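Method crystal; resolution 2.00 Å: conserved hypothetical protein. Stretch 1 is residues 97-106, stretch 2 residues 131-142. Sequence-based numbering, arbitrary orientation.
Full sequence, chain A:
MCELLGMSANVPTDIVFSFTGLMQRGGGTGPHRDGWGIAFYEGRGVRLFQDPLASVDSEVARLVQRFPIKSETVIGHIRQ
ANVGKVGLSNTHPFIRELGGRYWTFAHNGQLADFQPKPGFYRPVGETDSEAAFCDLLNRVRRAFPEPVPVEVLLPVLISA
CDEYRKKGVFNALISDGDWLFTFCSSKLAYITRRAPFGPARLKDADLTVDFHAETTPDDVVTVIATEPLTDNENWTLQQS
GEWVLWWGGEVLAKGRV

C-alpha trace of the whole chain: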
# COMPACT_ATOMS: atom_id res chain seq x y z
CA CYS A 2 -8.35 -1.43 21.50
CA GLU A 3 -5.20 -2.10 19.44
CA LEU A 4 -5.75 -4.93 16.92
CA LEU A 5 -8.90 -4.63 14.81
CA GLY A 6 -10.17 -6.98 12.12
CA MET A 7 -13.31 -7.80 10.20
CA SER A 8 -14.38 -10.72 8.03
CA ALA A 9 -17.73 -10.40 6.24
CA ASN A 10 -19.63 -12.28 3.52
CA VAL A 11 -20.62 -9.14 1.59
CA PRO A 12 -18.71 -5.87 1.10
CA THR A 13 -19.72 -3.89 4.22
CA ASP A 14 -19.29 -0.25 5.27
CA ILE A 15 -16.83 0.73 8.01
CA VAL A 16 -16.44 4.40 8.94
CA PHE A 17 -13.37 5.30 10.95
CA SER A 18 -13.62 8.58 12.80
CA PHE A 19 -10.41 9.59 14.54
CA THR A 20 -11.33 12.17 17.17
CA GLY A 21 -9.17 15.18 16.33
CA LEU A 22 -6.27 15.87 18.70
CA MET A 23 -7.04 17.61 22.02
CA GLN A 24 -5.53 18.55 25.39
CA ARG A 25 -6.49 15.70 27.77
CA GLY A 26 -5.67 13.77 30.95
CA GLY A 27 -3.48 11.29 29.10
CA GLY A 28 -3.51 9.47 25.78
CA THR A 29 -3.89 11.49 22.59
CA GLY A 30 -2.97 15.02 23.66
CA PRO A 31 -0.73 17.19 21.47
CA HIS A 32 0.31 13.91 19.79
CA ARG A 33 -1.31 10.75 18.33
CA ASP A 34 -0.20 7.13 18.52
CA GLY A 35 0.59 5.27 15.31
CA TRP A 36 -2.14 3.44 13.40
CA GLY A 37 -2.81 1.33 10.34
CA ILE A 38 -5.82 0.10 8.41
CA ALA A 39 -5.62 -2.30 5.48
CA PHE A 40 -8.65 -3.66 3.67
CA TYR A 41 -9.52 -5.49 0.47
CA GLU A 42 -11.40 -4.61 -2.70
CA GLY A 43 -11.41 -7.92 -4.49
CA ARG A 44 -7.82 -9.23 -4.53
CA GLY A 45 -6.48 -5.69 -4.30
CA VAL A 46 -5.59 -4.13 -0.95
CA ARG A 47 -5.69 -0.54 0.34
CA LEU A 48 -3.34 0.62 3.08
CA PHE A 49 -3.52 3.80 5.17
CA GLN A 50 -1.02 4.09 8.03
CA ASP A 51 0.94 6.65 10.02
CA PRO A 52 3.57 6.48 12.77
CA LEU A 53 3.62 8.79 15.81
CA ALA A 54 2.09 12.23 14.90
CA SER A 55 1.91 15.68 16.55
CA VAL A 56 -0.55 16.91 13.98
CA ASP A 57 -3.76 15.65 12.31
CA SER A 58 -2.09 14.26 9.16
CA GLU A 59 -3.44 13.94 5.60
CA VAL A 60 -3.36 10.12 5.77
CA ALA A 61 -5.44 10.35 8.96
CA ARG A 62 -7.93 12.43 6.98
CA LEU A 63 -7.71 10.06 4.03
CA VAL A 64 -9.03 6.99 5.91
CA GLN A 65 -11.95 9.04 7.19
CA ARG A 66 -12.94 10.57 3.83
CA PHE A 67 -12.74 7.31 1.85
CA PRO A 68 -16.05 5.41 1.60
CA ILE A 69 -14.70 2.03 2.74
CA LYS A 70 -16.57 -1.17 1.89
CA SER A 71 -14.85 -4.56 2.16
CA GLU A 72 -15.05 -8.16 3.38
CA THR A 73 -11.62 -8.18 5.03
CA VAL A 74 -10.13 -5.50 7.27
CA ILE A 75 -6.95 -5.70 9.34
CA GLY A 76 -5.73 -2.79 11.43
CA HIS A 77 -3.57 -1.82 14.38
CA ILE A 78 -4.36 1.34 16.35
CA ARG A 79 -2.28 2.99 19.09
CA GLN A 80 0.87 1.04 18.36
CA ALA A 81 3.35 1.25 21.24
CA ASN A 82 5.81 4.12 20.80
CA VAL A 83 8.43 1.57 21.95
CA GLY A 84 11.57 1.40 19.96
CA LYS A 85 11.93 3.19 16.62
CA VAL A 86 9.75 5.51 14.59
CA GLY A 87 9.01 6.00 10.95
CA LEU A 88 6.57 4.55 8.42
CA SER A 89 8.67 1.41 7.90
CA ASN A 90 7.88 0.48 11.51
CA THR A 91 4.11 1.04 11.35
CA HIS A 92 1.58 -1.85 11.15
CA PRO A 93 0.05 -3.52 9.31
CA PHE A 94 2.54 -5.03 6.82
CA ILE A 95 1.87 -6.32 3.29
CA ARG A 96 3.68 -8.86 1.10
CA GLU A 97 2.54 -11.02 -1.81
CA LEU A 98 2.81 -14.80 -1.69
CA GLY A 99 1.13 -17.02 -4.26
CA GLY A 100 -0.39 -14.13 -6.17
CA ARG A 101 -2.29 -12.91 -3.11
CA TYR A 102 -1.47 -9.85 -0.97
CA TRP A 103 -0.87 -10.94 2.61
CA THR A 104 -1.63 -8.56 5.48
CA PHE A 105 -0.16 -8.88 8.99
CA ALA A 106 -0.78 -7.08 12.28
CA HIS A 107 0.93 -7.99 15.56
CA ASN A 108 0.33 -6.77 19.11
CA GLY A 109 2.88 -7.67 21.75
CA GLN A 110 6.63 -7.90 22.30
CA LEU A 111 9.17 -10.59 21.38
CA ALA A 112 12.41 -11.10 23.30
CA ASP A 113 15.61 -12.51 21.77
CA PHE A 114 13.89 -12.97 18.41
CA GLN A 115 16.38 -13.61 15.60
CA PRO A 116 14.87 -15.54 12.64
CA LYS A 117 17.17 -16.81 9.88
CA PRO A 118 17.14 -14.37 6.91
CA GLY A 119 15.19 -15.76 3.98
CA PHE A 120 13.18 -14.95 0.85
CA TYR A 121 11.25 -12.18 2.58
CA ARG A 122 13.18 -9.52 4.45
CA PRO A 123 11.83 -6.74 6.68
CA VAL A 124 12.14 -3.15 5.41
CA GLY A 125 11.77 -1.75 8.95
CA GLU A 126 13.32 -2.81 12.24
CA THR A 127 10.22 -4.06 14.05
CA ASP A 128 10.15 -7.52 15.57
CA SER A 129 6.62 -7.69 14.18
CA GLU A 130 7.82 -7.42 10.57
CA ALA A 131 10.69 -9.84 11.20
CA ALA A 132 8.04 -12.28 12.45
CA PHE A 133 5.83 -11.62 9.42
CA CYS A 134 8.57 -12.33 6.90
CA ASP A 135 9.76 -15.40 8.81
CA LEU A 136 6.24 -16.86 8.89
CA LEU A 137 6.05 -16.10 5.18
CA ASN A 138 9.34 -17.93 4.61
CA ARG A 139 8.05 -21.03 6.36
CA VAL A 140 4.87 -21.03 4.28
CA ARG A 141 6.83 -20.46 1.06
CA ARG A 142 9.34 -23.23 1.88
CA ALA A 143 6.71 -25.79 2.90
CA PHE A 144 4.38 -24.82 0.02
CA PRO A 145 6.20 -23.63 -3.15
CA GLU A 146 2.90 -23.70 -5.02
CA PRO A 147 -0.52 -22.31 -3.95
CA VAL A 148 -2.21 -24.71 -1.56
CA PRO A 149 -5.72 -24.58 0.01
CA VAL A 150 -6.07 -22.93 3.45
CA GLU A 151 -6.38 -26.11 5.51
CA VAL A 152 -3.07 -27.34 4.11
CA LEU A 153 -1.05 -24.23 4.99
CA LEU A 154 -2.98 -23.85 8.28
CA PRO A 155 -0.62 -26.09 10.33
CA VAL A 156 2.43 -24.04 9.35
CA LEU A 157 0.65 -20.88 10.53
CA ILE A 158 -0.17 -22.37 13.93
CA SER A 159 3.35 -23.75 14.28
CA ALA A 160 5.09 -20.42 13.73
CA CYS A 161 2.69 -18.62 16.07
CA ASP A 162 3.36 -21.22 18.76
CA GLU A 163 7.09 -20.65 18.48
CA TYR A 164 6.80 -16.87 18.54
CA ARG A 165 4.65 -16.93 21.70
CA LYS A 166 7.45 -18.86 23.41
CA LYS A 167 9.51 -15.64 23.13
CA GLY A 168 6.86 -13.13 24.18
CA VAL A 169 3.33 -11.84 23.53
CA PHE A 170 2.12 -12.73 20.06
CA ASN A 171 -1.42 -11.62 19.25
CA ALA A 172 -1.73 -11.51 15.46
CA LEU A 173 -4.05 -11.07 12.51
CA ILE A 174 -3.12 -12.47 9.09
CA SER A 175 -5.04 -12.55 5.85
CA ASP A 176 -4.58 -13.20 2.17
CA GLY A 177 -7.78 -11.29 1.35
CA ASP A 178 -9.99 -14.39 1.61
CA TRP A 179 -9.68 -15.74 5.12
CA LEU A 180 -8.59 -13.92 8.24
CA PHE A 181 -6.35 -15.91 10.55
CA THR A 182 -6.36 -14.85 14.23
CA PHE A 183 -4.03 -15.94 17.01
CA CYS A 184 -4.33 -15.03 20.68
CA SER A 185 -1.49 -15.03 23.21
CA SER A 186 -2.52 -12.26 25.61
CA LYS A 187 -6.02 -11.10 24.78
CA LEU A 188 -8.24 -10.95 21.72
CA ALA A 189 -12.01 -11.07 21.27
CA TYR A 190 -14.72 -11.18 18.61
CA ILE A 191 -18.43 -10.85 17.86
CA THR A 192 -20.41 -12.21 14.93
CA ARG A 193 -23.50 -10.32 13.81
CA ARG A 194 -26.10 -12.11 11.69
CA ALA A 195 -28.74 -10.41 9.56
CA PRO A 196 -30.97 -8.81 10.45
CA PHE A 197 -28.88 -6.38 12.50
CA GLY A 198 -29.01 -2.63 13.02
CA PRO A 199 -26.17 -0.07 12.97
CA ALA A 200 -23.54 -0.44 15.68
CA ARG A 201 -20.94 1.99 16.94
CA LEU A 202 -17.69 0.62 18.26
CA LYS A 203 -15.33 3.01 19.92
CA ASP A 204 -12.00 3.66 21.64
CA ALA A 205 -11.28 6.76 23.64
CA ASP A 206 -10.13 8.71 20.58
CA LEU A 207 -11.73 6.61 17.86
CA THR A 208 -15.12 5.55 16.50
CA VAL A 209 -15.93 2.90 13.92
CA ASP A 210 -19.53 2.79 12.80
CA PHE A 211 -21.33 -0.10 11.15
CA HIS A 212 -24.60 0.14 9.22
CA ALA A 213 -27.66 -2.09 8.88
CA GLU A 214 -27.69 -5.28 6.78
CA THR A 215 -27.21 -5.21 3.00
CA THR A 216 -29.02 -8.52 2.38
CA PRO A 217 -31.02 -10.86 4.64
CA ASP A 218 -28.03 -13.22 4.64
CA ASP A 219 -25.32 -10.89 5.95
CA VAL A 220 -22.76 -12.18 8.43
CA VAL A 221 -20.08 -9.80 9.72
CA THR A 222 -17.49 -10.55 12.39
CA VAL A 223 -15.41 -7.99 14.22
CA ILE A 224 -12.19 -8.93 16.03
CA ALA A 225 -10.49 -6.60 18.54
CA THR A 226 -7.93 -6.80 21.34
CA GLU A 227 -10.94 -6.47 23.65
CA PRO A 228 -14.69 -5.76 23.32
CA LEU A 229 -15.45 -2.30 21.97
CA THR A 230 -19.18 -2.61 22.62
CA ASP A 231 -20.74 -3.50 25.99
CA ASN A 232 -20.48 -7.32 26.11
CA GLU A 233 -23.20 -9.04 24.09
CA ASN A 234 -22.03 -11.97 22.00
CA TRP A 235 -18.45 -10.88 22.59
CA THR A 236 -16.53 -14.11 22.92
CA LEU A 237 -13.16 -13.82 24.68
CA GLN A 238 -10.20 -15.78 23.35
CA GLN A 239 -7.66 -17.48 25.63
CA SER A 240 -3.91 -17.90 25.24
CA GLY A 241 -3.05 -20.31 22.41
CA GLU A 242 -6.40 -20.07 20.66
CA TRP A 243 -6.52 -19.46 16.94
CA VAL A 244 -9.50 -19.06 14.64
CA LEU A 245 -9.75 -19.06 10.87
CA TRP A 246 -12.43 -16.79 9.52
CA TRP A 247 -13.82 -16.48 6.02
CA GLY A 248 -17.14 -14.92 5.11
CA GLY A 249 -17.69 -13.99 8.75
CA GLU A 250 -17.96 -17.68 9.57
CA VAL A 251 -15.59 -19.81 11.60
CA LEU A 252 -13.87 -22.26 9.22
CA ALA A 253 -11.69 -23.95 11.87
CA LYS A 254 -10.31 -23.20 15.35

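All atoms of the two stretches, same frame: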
# COMPACT_ATOMS: atom_id res chain seq x y z
N GLU A 97 3.23 -10.02 -0.99
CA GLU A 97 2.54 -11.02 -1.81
C GLU A 97 3.22 -12.38 -1.78
O GLU A 97 4.45 -12.48 -1.80
CB GLU A 97 2.34 -10.55 -3.26
CG GLU A 97 3.53 -10.72 -4.19
CD GLU A 97 3.53 -12.02 -5.00
OE1 GLU A 97 2.57 -12.81 -4.96
OE2 GLU A 97 4.53 -12.23 -5.70
N LEU A 98 2.39 -13.41 -1.70
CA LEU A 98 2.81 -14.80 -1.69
C LEU A 98 1.70 -15.52 -2.46
O LEU A 98 0.51 -15.34 -2.20
CB LEU A 98 2.92 -15.33 -0.25
CG LEU A 98 3.70 -16.64 -0.05
CD1 LEU A 98 4.06 -16.81 1.41
CD2 LEU A 98 2.91 -17.83 -0.54
N GLY A 99 2.10 -16.29 -3.47
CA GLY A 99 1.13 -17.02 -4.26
C GLY A 99 0.15 -16.19 -5.06
O GLY A 99 -0.92 -16.67 -5.41
N GLY A 100 0.52 -14.96 -5.40
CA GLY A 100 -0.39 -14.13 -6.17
C GLY A 100 -1.52 -13.53 -5.36
O GLY A 100 -2.55 -13.14 -5.91
N ARG A 101 -1.32 -13.48 -4.04
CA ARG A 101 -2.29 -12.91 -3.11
C ARG A 101 -1.53 -11.92 -2.21
O ARG A 101 -0.37 -12.16 -1.87
CB ARG A 101 -2.91 -13.99 -2.22
CG ARG A 101 -3.44 -15.23 -2.93
CD ARG A 101 -4.50 -14.92 -3.98
NE ARG A 101 -5.66 -14.22 -3.43
CZ ARG A 101 -6.91 -14.67 -3.50
NH1 ARG A 101 -7.89 -13.94 -2.97
NH2 ARG A 101 -7.18 -15.84 -4.08
N TYR A 102 -2.14 -10.79 -1.86
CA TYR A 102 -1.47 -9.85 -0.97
C TYR A 102 -1.74 -10.30 0.46
O TYR A 102 -2.88 -10.51 0.84
CB TYR A 102 -1.96 -8.41 -1.18
CG TYR A 102 -1.47 -7.75 -2.45
CD1 TYR A 102 -2.37 -7.31 -3.43
CD2 TYR A 102 -0.10 -7.57 -2.70
CE1 TYR A 102 -1.93 -6.72 -4.60
CE2 TYR A 102 0.35 -6.98 -3.88
CZ TYR A 102 -0.57 -6.56 -4.82
OH TYR A 102 -0.15 -6.00 -6.01
N TRP A 103 -0.69 -10.53 1.23
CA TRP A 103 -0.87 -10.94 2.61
C TRP A 103 -0.77 -9.73 3.51
O TRP A 103 0.10 -8.88 3.31
CB TRP A 103 0.18 -11.98 3.02
CG TRP A 103 -0.16 -13.37 2.60
CD1 TRP A 103 -0.51 -13.79 1.34
CD2 TRP A 103 -0.15 -14.54 3.42
NE1 TRP A 103 -0.72 -15.15 1.34
CE2 TRP A 103 -0.51 -15.63 2.61
CE3 TRP A 103 0.13 -14.77 4.78
CZ2 TRP A 103 -0.60 -16.94 3.09
CZ3 TRP A 103 0.04 -16.07 5.26
CH2 TRP A 103 -0.32 -17.14 4.42
N THR A 104 -1.62 -9.68 4.53
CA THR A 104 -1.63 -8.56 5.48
C THR A 104 -1.37 -9.11 6.88
O THR A 104 -1.92 -10.15 7.26
CB THR A 104 -2.98 -7.79 5.40
OG1 THR A 104 -3.10 -7.14 4.13
CG2 THR A 104 -3.06 -6.74 6.49
N PHE A 105 -0.52 -8.43 7.65
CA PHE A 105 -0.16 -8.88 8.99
C PHE A 105 -0.16 -7.76 10.04
O PHE A 105 0.35 -6.66 9.80
CB PHE A 105 1.23 -9.52 8.90
CG PHE A 105 1.79 -10.02 10.21
CD1 PHE A 105 1.58 -11.33 10.61
CD2 PHE A 105 2.60 -9.20 10.99
CE1 PHE A 105 2.19 -11.82 11.77
CE2 PHE A 105 3.21 -9.69 12.15
CZ PHE A 105 3.00 -11.00 12.53
N ALA A 106 -0.75 -8.04 11.19
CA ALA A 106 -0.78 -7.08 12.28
C ALA A 106 -0.46 -7.85 13.56
O ALA A 106 -1.05 -8.89 13.83
CB ALA A 106 -2.14 -6.42 12.37
N ALA A 131 9.73 -8.75 11.27
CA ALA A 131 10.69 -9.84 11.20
C ALA A 131 9.92 -11.15 11.36
O ALA A 131 10.25 -12.16 10.73
CB ALA A 131 11.73 -9.69 12.30
N ALA A 132 8.89 -11.12 12.20
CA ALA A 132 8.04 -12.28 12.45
C ALA A 132 7.18 -12.56 11.24
O ALA A 132 6.95 -13.72 10.90
CB ALA A 132 7.16 -12.04 13.67
N PHE A 133 6.67 -11.50 10.61
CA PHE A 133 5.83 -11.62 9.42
C PHE A 133 6.57 -12.31 8.27
O PHE A 133 6.05 -13.23 7.63
CB PHE A 133 5.36 -10.24 8.96
CG PHE A 133 4.42 -10.27 7.77
CD1 PHE A 133 4.36 -9.19 6.90
CD2 PHE A 133 3.59 -11.37 7.55
CE1 PHE A 133 3.47 -9.19 5.81
CE2 PHE A 133 2.70 -11.39 6.46
CZ PHE A 133 2.64 -10.29 5.59
N CYS A 134 7.75 -11.79 7.96
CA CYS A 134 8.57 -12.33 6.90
C CYS A 134 8.95 -13.77 7.19
O CYS A 134 8.84 -14.61 6.30
CB CYS A 134 9.83 -11.49 6.73
SG CYS A 134 9.47 -9.83 6.16
N ASP A 135 9.37 -14.05 8.42
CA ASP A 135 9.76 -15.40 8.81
C ASP A 135 8.63 -16.40 8.60
O ASP A 135 8.84 -17.50 8.07
CB ASP A 135 10.22 -15.44 10.26
CG ASP A 135 10.80 -16.78 10.66
OD1 ASP A 135 11.91 -17.13 10.20
OD2 ASP A 135 10.14 -17.50 11.43
N LEU A 136 7.43 -16.01 9.04
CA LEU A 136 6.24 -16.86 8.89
C LEU A 136 5.98 -17.09 7.41
O LEU A 136 5.51 -18.16 7.02
CB LEU A 136 5.02 -16.19 9.54
CG LEU A 136 3.64 -16.84 9.40
CD1 LEU A 136 2.81 -16.52 10.63
CD2 LEU A 136 2.94 -16.37 8.12
N LEU A 137 6.24 -16.06 6.62
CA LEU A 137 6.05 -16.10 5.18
C LEU A 137 7.07 -17.03 4.54
O LEU A 137 6.77 -17.68 3.54
CB LEU A 137 6.17 -14.69 4.58
CG LEU A 137 4.94 -13.78 4.70
CD1 LEU A 137 5.27 -12.41 4.18
CD2 LEU A 137 3.77 -14.36 3.93
N ASN A 138 8.27 -17.08 5.11
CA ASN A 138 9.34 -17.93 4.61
C ASN A 138 9.06 -19.40 4.86
O ASN A 138 9.45 -20.26 4.07
CB ASN A 138 10.68 -17.54 5.24
CG ASN A 138 11.20 -16.21 4.74
OD1 ASN A 138 12.10 -15.62 5.34
ND2 ASN A 138 10.66 -15.75 3.62
N ARG A 139 8.40 -19.68 5.98
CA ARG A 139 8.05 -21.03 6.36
C ARG A 139 6.92 -21.55 5.49
O ARG A 139 6.83 -22.75 5.22
CB ARG A 139 7.60 -21.07 7.82
CG ARG A 139 8.64 -20.60 8.80
CD ARG A 139 8.02 -20.51 10.17
NE ARG A 139 9.00 -20.19 11.19
CZ ARG A 139 9.06 -20.79 12.37
NH1 ARG A 139 9.99 -20.43 13.25
NH2 ARG A 139 8.19 -21.74 12.68
N VAL A 140 6.00 -20.66 5.14
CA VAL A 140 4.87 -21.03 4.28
C VAL A 140 5.38 -21.23 2.85
O VAL A 140 4.94 -22.16 2.18
CB VAL A 140 3.74 -19.94 4.30
CG1 VAL A 140 2.65 -20.27 3.29
CG2 VAL A 140 3.12 -19.86 5.67
N ARG A 141 6.28 -20.37 2.40
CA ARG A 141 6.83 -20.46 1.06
C ARG A 141 7.72 -21.71 0.89
O ARG A 141 7.71 -22.34 -0.17
CB ARG A 141 7.60 -19.18 0.69
CG ARG A 141 8.28 -19.21 -0.69
CD ARG A 141 7.84 -18.08 -1.63
NE ARG A 141 7.44 -18.48 -2.98
CZ ARG A 141 6.31 -18.10 -3.59
NH1 ARG A 141 6.04 -18.53 -4.82
NH2 ARG A 141 5.44 -17.31 -2.98
N ARG A 142 8.46 -22.06 1.93
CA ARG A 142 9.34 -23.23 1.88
C ARG A 142 8.52 -24.52 1.88
O ARG A 142 8.76 -25.42 1.06
CB ARG A 142 10.32 -23.22 3.05
CG ARG A 142 11.59 -24.02 2.80
CD ARG A 142 12.62 -23.74 3.89
NE ARG A 142 13.83 -24.55 3.72
CZ ARG A 142 13.91 -25.86 3.97
NH1 ARG A 142 15.05 -26.50 3.79
NH2 ARG A 142 12.84 -26.52 4.41
O HOH W 1 4.55 -15.33 -5.02

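At the centre of this contact W103 lies against the helix of stretch 2 and meets four of its residues. The indole reaches L137 (CE3 to CD2, 3.8 Å), L136 (CZ3 to CD2, 4.1 Å) and V140 (CH2 to CG1, 4.5 Å), all approaching obliquely, while its CB sits 3.9 Å from CZ of F133. Residues 133, 136, 137 and 140 are spaced by three and four, so one side of the helix supplies all of these partners. The strand obeys its own alternation: W103 and F105 direct their CA-to-CB bonds toward the helix, whereas T104, between them, points away. A twofold repeat on the strand is thus matched to a stripe of the helix.

The backbones run at 138° to each other, closer to antiparallel than to parallel, with the axes of strand 101-106 and the helix 9.3 Å apart at closest approach. That separation leaves room for a layer of side chains, and no hydrogen bond passes directly between the stretches. The helix satisfies its own amides through its i to i+4 ladder, for example L137 N to F133 O at 3.0 Å and R141 N to L137 O at 3.0 Å. What joins the two elements is therefore mainly the fit of apolar surface, with 556 Å² buried in total over both sides.

Toward the start of the helical stretch, F105 and F133 form a reciprocal pair. Their ring planes are only 9° from parallel, but the centroids, 4.8 Å apart, are slid so that the rings barely overlap. The offset puts each CB over the other's ring: F105 CB is 3.3 Å from the F133 centroid, and F133 CB is 3.8 Å from the F105 centroid, both CH-pi contacts over the face. At the edge of the F133 ring, CZ comes within 3.7 Å of the carbonyl O of W103.

At the other end, L98 extends the apolar seam, its CD1 lying 3.5 Å from L137 CD2 and 4.2 Å from V140 CG1. L98 also opens a type I' turn to R101, closed by paired backbone bonds: L98 N to R101 O at 3.0 Å and R101 N to L98 O at 3.2 Å. Glycines fill the two middle positions with positive phi; at G100 a CB would be jammed against the preceding carbonyl O. E97 braces the turn by accepting a hydrogen bond from G100 N at OE1 (3.0 Å).

Here the contact becomes polar. The CA-to-CB bond of R141 points sideways, yet its guanidinium reaches the turn, with NH2 3.5 Å from both L98 CG and G99 N. Water 1 bridges the stretches: it accepts from G99 N at 3.1 Å and, weakly, from R141 NH2 at 3.0 Å, and donates a weak bond to E97 OE2 at 3.2 Å. The rule is an apolar stripe finished by a long arginine and one water.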